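Local coordinates for putative uncharacterized protein (Neurospora crassa, PDB 3EUT), which probably works as a type III pentaketide synthase, an acyltransferase of the chalcone and stilbene synthase family, and here holds an icosanoic acid molecule, at residues A[17-22]-A[42-47]; A[51-56]-A[176-181]. One frame throughout, in Å; residues are numbered along the deposited sequence.

Contact 1 (A[17-22]-A[42-47]). With DCR (icosanoic acid), chain E.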
# COMPACT_ATOMS: atom_id res chain seq x y z
N LEU A 17 -19.33 -14.75 17.26
CA LEU A 17 -19.00 -14.76 18.68
C LEU A 17 -19.72 -13.70 19.51
O LEU A 17 -19.70 -12.51 19.18
CB LEU A 17 -17.49 -14.59 18.87
CG LEU A 17 -16.58 -15.52 18.07
CD1 LEU A 17 -15.15 -15.17 18.37
CD2 LEU A 17 -16.86 -16.98 18.39
N GLY A 18 -20.32 -14.13 20.62
CA GLY A 18 -20.93 -13.19 21.57
C GLY A 18 -19.85 -12.56 22.43
O GLY A 18 -18.68 -12.92 22.32
N PRO A 19 -20.23 -11.60 23.30
CA PRO A 19 -19.26 -10.89 24.16
C PRO A 19 -18.47 -11.78 25.13
O PRO A 19 -17.36 -11.42 25.53
CB PRO A 19 -20.13 -9.91 24.95
CG PRO A 19 -21.50 -10.43 24.86
CD PRO A 19 -21.60 -11.11 23.52
N ASP A 20 -19.02 -12.93 25.50
CA ASP A 20 -18.34 -13.83 26.44
C ASP A 20 -17.07 -14.49 25.88
O ASP A 20 -16.29 -15.06 26.65
CB ASP A 20 -19.31 -14.87 27.02
CG ASP A 20 -19.67 -15.97 26.03
OD1 ASP A 20 -19.71 -15.71 24.80
OD2 ASP A 20 -19.95 -17.10 26.49
N ALA A 21 -16.86 -14.40 24.56
CA ALA A 21 -15.63 -14.92 23.94
C ALA A 21 -14.39 -14.25 24.52
O ALA A 21 -13.39 -14.91 24.79
CB ALA A 21 -15.67 -14.78 22.42
N ILE A 22 -14.47 -12.94 24.72
CA ILE A 22 -13.41 -12.16 25.36
C ILE A 22 -13.24 -12.53 26.84
O ILE A 22 -12.11 -12.63 27.32
CB ILE A 22 -13.69 -10.64 25.29
CG1 ILE A 22 -13.78 -10.15 23.84
CG2 ILE A 22 -12.65 -9.83 26.09
CD1 ILE A 22 -12.52 -10.33 23.07
N ILE A 42 -16.94 -2.50 29.10
CA ILE A 42 -17.09 -1.77 27.83
C ILE A 42 -17.47 -2.69 26.66
O ILE A 42 -18.26 -2.31 25.79
CB ILE A 42 -15.83 -0.91 27.51
CG1 ILE A 42 -15.79 0.31 28.43
CG2 ILE A 42 -15.81 -0.44 26.05
CD1 ILE A 42 -14.38 0.85 28.67
N ASN A 43 -16.90 -3.90 26.65
CA ASN A 43 -17.20 -4.93 25.66
C ASN A 43 -18.70 -5.25 25.57
O ASN A 43 -19.20 -5.73 24.54
CB ASN A 43 -16.40 -6.20 25.96
CG ASN A 43 -16.54 -7.27 24.87
OD1 ASN A 43 -16.53 -6.96 23.68
ND2 ASN A 43 -16.67 -8.53 25.28
N ARG A 44 -19.42 -4.98 26.65
CA ARG A 44 -20.86 -5.23 26.68
C ARG A 44 -21.71 -3.97 26.49
O ARG A 44 -22.95 -4.05 26.55
CB ARG A 44 -21.20 -5.99 27.98
CG ARG A 44 -20.65 -7.41 27.92
CD ARG A 44 -20.78 -8.13 29.23
NE ARG A 44 -20.24 -9.48 29.14
CZ ARG A 44 -20.93 -10.55 28.74
NH1 ARG A 44 -22.21 -10.45 28.37
NH2 ARG A 44 -20.33 -11.72 28.71
N TYR A 45 -21.07 -2.83 26.28
CA TYR A 45 -21.79 -1.56 26.07
C TYR A 45 -21.75 -1.04 24.62
O TYR A 45 -22.20 0.08 24.35
CB TYR A 45 -21.23 -0.41 26.94
CG TYR A 45 -20.89 -0.67 28.39
CD1 TYR A 45 -21.67 -1.51 29.20
CD2 TYR A 45 -19.79 -0.02 28.98
CE1 TYR A 45 -21.34 -1.72 30.56
CE2 TYR A 45 -19.45 -0.22 30.32
CZ TYR A 45 -20.23 -1.07 31.11
OH TYR A 45 -19.90 -1.24 32.45
N THR A 46 -21.21 -1.83 23.69
CA THR A 46 -21.01 -1.36 22.32
C THR A 46 -22.28 -1.34 21.48
O THR A 46 -22.40 -0.54 20.55
CB THR A 46 -20.00 -2.24 21.59
OG1 THR A 46 -20.46 -3.60 21.64
CG2 THR A 46 -18.60 -2.11 22.22
N GLY A 47 -23.22 -2.22 21.80
CA GLY A 47 -24.38 -2.44 20.94
C GLY A 47 -24.11 -3.45 19.83
O GLY A 47 -24.96 -3.66 18.97
O1 DCR E . -6.84 1.41 13.99
C1 DCR E . -7.40 0.62 13.17
O2 DCR E . -7.44 0.84 11.94
C2 DCR E . -8.06 -0.63 13.72
C3 DCR E . -7.70 -1.90 12.94
C4 DCR E . -8.21 -3.19 13.59
C5 DCR E . -7.83 -3.32 15.06
C6 DCR E . -7.77 -4.76 15.57
C7 DCR E . -7.89 -4.81 17.10
C8 DCR E . -7.91 -6.22 17.68
C9 DCR E . -9.33 -6.59 18.08
C10 DCR E . -9.44 -7.98 18.69
C11 DCR E . -10.88 -8.49 18.57
C12 DCR E . -11.25 -9.42 19.71
C13 DCR E . -11.32 -10.87 19.25
C14 DCR E . -12.47 -11.66 19.85
C15 DCR E . -12.48 -13.06 19.24
C16 DCR E . -12.00 -14.17 20.18
C17 DCR E . -10.81 -14.95 19.62
C18 DCR E . -11.04 -15.61 18.27
C19 DCR E . -9.90 -16.57 17.97
C20 DCR E . -9.38 -16.43 16.56
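Pro19, Asn43 and Arg44 carry most of this contact. It joins the start of helix 20-29 to a type I beta turn, Ile42 to Tyr45, at the end of helix 34-42. Both belong to the thiolase-like fold of the chalcone synthase family. The turn is closed by a bond from Tyr45 N to Ile42 O, 2.9 Å long, and it presents Asn43 and Arg44 to Pro19. The proline ring and the Arg44 side chain cross at about a right angle. Pro19 CG sits over one face of the guanidinium, 3.5 Å above its plane and shifted toward the rim. The arginine chain is extended from CG to NE, which carries the charged group across the ring. Arg44 NH2 passes 3.7 Å from Asp20 CB, but the carboxylate of Asp20 is not its partner. NH2 instead makes a salt bridge with Asp23 on helix 20-29, one turn beyond Pro19. That bond anchors the NH2 end, while Pro19 CG touches the face. CG of Asn43 is anti to the backbone N (chi1 -174°), and this brings the amide to Pro19 O and Ile22. Asn43 ND2 lies 3.0 Å from Pro19 O. Pro19 O accepts a weak backbone hydrogen bond from Ile22 N. Ile22 packs obliquely against the same amide. Its CG1 is 3.6 Å from Asn43 ND2. With an alanine at Ile22, the loss of CG1 and CD1 is likely to open a gap between the Asn43 amide and the fatty acid, and the amide would have less to hold its rotation. Beyond CG1 the chain points to the ligand: Ile22 CD1 meets icosanoic acid C14 at 3.5 Å.

Contact 2 (A[51-56]-A[176-181]). With DCR (icosanoic acid), chain E.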
# COMPACT_ATOMS: atom_id res chain seq x y z
N ARG A 51 -19.93 -10.93 16.79
CA ARG A 51 -18.84 -10.57 15.89
C ARG A 51 -18.35 -11.75 15.06
O ARG A 51 -18.27 -12.89 15.54
CB ARG A 51 -17.68 -9.96 16.67
CG ARG A 51 -17.97 -8.54 17.08
CD ARG A 51 -16.74 -7.87 17.63
NE ARG A 51 -16.53 -8.23 19.02
CZ ARG A 51 -15.39 -8.03 19.68
NH1 ARG A 51 -14.35 -7.48 19.06
NH2 ARG A 51 -15.29 -8.37 20.96
N SER A 52 -17.99 -11.44 13.82
CA SER A 52 -17.44 -12.43 12.89
C SER A 52 -15.98 -12.73 13.17
O SER A 52 -15.15 -11.81 13.33
CB SER A 52 -17.60 -11.93 11.45
OG SER A 52 -18.95 -12.08 11.06
N SER A 53 -15.64 -14.01 13.25
CA SER A 53 -14.25 -14.39 13.47
C SER A 53 -13.89 -15.62 12.67
O SER A 53 -14.73 -16.48 12.41
CB SER A 53 -14.01 -14.65 14.97
OG SER A 53 -12.70 -15.12 15.20
N ILE A 54 -12.62 -15.70 12.30
CA ILE A 54 -12.06 -16.89 11.67
C ILE A 54 -12.01 -18.10 12.63
O ILE A 54 -11.79 -19.22 12.19
CB ILE A 54 -10.63 -16.64 11.11
CG1 ILE A 54 -9.69 -16.22 12.25
CG2 ILE A 54 -10.65 -15.60 9.96
CD1 ILE A 54 -8.25 -16.12 11.85
N GLY A 55 -12.19 -17.87 13.92
CA GLY A 55 -12.17 -18.96 14.90
C GLY A 55 -12.99 -18.72 16.14
O GLY A 55 -13.76 -17.75 16.21
N ASN A 56 -12.86 -19.61 17.12
CA ASN A 56 -13.48 -19.45 18.43
C ASN A 56 -12.42 -19.39 19.55
O ASN A 56 -11.22 -19.56 19.27
CB ASN A 56 -14.54 -20.55 18.66
CG ASN A 56 -13.96 -21.95 18.71
OD1 ASN A 56 -12.82 -22.18 19.16
ND2 ASN A 56 -14.75 -22.91 18.26
N VAL A 176 -8.41 -9.25 9.20
CA VAL A 176 -8.42 -10.30 10.21
C VAL A 176 -7.89 -9.67 11.50
O VAL A 176 -6.68 -9.66 11.75
CB VAL A 176 -7.60 -11.55 9.79
CG1 VAL A 176 -7.60 -12.60 10.92
CG2 VAL A 176 -8.16 -12.16 8.53
N SER A 177 -8.81 -9.16 12.31
CA SER A 177 -8.43 -8.49 13.55
C SER A 177 -8.58 -9.37 14.80
O SER A 177 -7.94 -9.10 15.81
CB SER A 177 -9.22 -7.20 13.71
OG SER A 177 -10.59 -7.38 13.42
N THR A 178 -9.41 -10.41 14.74
CA THR A 178 -9.76 -11.11 15.99
C THR A 178 -8.59 -11.91 16.59
O THR A 178 -8.60 -12.19 17.79
CB THR A 178 -11.00 -12.01 15.88
OG1 THR A 178 -10.78 -13.03 14.90
CG2 THR A 178 -12.25 -11.18 15.55
N THR A 179 -7.61 -12.24 15.75
CA THR A 179 -6.40 -12.95 16.17
C THR A 179 -5.50 -12.14 17.09
O THR A 179 -4.60 -12.70 17.73
CB THR A 179 -5.54 -13.38 14.95
OG1 THR A 179 -5.40 -12.28 14.03
CG2 THR A 179 -6.18 -14.54 14.24
N MET A 180 -5.72 -10.82 17.16
CA MET A 180 -4.88 -9.97 18.01
C MET A 180 -5.46 -9.82 19.40
O MET A 180 -5.02 -8.97 20.18
CB MET A 180 -4.57 -8.63 17.34
CG MET A 180 -3.50 -8.75 16.21
SD MET A 180 -3.39 -7.24 15.21
CE MET A 180 -3.46 -7.95 13.56
N VAL A 181 -6.43 -10.67 19.73
CA VAL A 181 -7.08 -10.63 21.04
C VAL A 181 -6.08 -10.76 22.20
O VAL A 181 -6.18 -10.01 23.17
CB VAL A 181 -8.23 -11.67 21.17
CG1 VAL A 181 -7.73 -13.09 21.02
CG2 VAL A 181 -9.00 -11.48 22.48
O1 DCR E . -6.84 1.41 13.99
C1 DCR E . -7.40 0.62 13.17
O2 DCR E . -7.44 0.84 11.94
C2 DCR E . -8.06 -0.63 13.72
C3 DCR E . -7.70 -1.90 12.94
C4 DCR E . -8.21 -3.19 13.59
C5 DCR E . -7.83 -3.32 15.06
C6 DCR E . -7.77 -4.76 15.57
C7 DCR E . -7.89 -4.81 17.10
C8 DCR E . -7.91 -6.22 17.68
C9 DCR E . -9.33 -6.59 18.08
C10 DCR E . -9.44 -7.98 18.69
C11 DCR E . -10.88 -8.49 18.57
C12 DCR E . -11.25 -9.42 19.71
C13 DCR E . -11.32 -10.87 19.25
C14 DCR E . -12.47 -11.66 19.85
C15 DCR E . -12.48 -13.06 19.24
C16 DCR E . -12.00 -14.17 20.18
C17 DCR E . -10.81 -14.95 19.62
C18 DCR E . -11.04 -15.61 18.27
C19 DCR E . -9.90 -16.57 17.97
C20 DCR E . -9.38 -16.43 16.56
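Ser53 and Thr178 face each other hydroxyl to hydroxyl. Ser53 OG is 2.9 Å from Thr178 OG1, a hydrogen bond whose proton is not settled, because Gly55 O is also within reach of Ser53 OG. Ser53 OG stands anti to its N (chi1 175°), which turns it to Thr178 OG1. Thr178 OG1 is also bonded to Asp203, which takes a second bond from Ile54 N. One carboxylate thus ties both segments together. The other branch of Thr178, CG2, lies 3.7 Å from Ser52 O. Next to this polar pair is an apolar patch. Ile54 crosses both Val176 and Thr179 at about a right angle. Its CD1 touches Thr179 CG2 at 3.5 Å and Val176 CG1 at 3.7 Å. The fatty acid runs past the threonine, with C13 3.4 Å from Thr178 O. Strand 51-53 pairs antiparallel with strand 15-17. Segment 176-181 links strand 168-175 of the large mixed sheet to helix 181-191, with Met180 at its N-cap. Helix 70-96 packs on Ile54, Val176 and Thr179 through Val76, Phe77 and Leu73.

The two contacts are centred 13 Å apart, on the same side of the chain's centre. They share a small antiparallel strand pair. Leu17 N is 2.7 Å from Arg51 O, a probable hydrogen bond, and Leu17 CD1 packs on Ser53 CB at 3.6 Å. Arg51 reaches from contact 2 toward contact 1, where its NH2 lies 3.3 Å from Asn43 OD1. Both contacts line the path of the icosanoic acid. Contact 1 supplies Leu17 CD1, 3.5 Å from C15. Contact 2 supplies Arg51, whose guanidinium has C14 over one face, and Ser177 CB, 3.4 Å from C6 nearer the carboxylate end.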